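PDB 4OZU: coronin from Toxoplasma gondii, which probably binds actin filaments, the deposited chain being the WD40 beta-propeller domain of this longer coiled-coil protein of an invasive parasite. Local coordinates for residues A[318-322]-A[323-327]. Residues are numbered along the deposited sequence; the frame is centred on the assembly and turned at random.
Sequences CFIPK and LAVDQ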
loop_
_atom_site.group_PDB
_atom_site.type_symbol
_atom_site.label_atom_id
_atom_site.label_comp_id
_atom_site.label_asym_id
_atom_site.label_seq_id
_atom_site.Cartn_x
_atom_site.Cartn_y
_atom_site.Cartn_z
ATOM N N CYS A 318 -8.054 1.005 -0.791
ATOM C CA CYS A 318 -6.729 1.588 -0.684
ATOM C C CYS A 318 -6.858 2.777 0.245
ATOM O O CYS A 318 -7.968 3.164 0.612
ATOM C CB CYS A 318 -6.172 2.018 -2.042
ATOM S SG CYS A 318 -6.992 3.477 -2.757
ATOM N N PHE A 319 -5.722 3.335 0.631
ATOM C CA PHE A 319 -5.690 4.572 1.396
ATOM C C PHE A 319 -5.037 5.641 0.538
ATOM O O PHE A 319 -4.220 5.324 -0.326
ATOM C CB PHE A 319 -4.915 4.389 2.703
ATOM C CG PHE A 319 -5.698 3.699 3.782
ATOM C CD1 PHE A 319 -6.030 2.361 3.670
ATOM C CD2 PHE A 319 -6.086 4.388 4.917
ATOM C CE1 PHE A 319 -6.741 1.727 4.666
ATOM C CE2 PHE A 319 -6.796 3.760 5.914
ATOM C CZ PHE A 319 -7.123 2.427 5.788
ATOM N N ILE A 320 -5.386 6.900 0.773
ATOM C CA ILE A 320 -4.817 7.995 -0.001
ATOM C C ILE A 320 -3.505 8.432 0.626
ATOM O O ILE A 320 -3.234 8.122 1.788
ATOM C CB ILE A 320 -5.780 9.210 -0.094
ATOM C CG1 ILE A 320 -5.964 9.876 1.275
ATOM C CG2 ILE A 320 -7.114 8.773 -0.688
ATOM C CD1 ILE A 320 -6.822 11.146 1.232
ATOM N N PRO A 321 -2.680 9.159 -0.137
ATOM C CA PRO A 321 -1.425 9.629 0.454
ATOM C C PRO A 321 -1.664 10.714 1.490
ATOM O O PRO A 321 -2.683 11.399 1.438
ATOM C CB PRO A 321 -0.649 10.191 -0.744
ATOM C CG PRO A 321 -1.333 9.647 -1.949
ATOM C CD PRO A 321 -2.762 9.476 -1.570
ATOM N N LYS A 322 -0.719 10.873 2.405
ATOM C CA LYS A 322 -0.814 11.899 3.442
ATOM C C LYS A 322 -0.985 13.288 2.842
ATOM O O LYS A 322 -1.733 14.100 3.367
ATOM C CB LYS A 322 0.427 11.869 4.333
ATOM C CG LYS A 322 0.452 12.926 5.422
ATOM C CD LYS A 322 -0.662 12.739 6.448
ATOM C CE LYS A 322 -0.478 11.454 7.231
ATOM N NZ LYS A 322 -1.324 11.405 8.452
ATOM N N LEU A 323 -0.293 13.564 1.742
ATOM C CA LEU A 323 -0.342 14.891 1.131
ATOM C C LEU A 323 -1.742 15.268 0.677
ATOM O O LEU A 323 -2.032 16.447 0.473
ATOM C CB LEU A 323 0.609 14.977 -0.059
ATOM C CG LEU A 323 2.104 15.057 0.254
ATOM C CD1 LEU A 323 2.899 14.963 -1.036
ATOM C CD2 LEU A 323 2.452 16.327 1.004
ATOM N N ALA A 324 -2.606 14.270 0.520
ATOM C CA ALA A 324 -3.948 14.496 -0.001
ATOM C C ALA A 324 -5.016 14.720 1.081
ATOM O O ALA A 324 -6.148 15.075 0.755
ATOM C CB ALA A 324 -4.356 13.322 -0.880
ATOM N N VAL A 325 -4.687 14.520 2.354
ATOM C CA VAL A 325 -5.724 14.598 3.388
ATOM C C VAL A 325 -6.190 16.039 3.612
ATOM O O VAL A 325 -5.481 16.998 3.305
ATOM C CB VAL A 325 -5.267 14.005 4.751
ATOM C CG1 VAL A 325 -4.807 12.554 4.580
ATOM C CG2 VAL A 325 -4.192 14.863 5.412
ATOM N N ASP A 326 -7.397 16.158 4.153
ATOM C CA ASP A 326 -8.032 17.442 4.409
ATOM C C ASP A 326 -7.650 17.924 5.809
ATOM O O ASP A 326 -8.240 17.511 6.807
ATOM C CB ASP A 326 -9.550 17.309 4.261
ATOM C CG ASP A 326 -10.261 18.649 4.263
ATOM O OD1 ASP A 326 -9.695 19.634 4.784
ATOM O OD2 ASP A 326 -11.394 18.710 3.744
ATOM N N GLN A 327 -6.656 18.800 5.867
ATOM C CA GLN A 327 -6.070 19.207 7.136
ATOM C C GLN A 327 -7.036 20.011 7.991
ATOM O O GLN A 327 -7.004 19.927 9.217
ATOM C CB GLN A 327 -4.797 20.011 6.885
ATOM C CG GLN A 327 -3.634 19.157 6.392
ATOM C CD GLN A 327 -2.342 19.949 6.287
ATOM O OE1 GLN A 327 -2.298 21.003 5.652
ATOM N NE2 GLN A 327 -1.291 19.454 6.931
#
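Ile-320 CD1 lies 3.9 Å from Ala-324 CB, bridging the mouth of a tight 3-10 turn in which the chain leaves its strand and folds back. The isoleucine reaches that far because CG1 is set between the backbone N and the carbonyl carbon (chi1 67°) and the chain then runs out extended; CD1 fills the notch between the alanine methyl and Val-325 CG1, 4.2 Å from the latter. The ring edge of Pro-321 meets the same methyl from a neighbouring side, its CD 4.2 Å from Ala-324 CB, and the small alanine bump sits in the corner formed by Ile-320 and Pro-321. Two successive backbone bonds close the turn: Ala-324 N to Pro-321 O (3.0 Å) and Val-325 N to Lys-322 O (3.2 Å, nearly straight at 172°). The two methyls of Val-325 lie along one side of the second bond, CG2 3.3 Å from Lys-322 O and CG1 a little farther from that oxygen. Lys-322 bends at chi2 and chi3, which lays its CD 4.2 Å from Val-325 CG2 while NZ goes on to a salt bridge with Asp-276 and a hydrogen bond to Ile-332 O. Leu-323 turns away to pack on Val-370 and Val-392. The turn thus joins strand 317-319, an edge strand of a propeller blade, to its antiparallel neighbour 331-339: Ile-320 is still backbone-bonded to Arg-334, and Val-325 touches Glu-331 at the start of the returning strand.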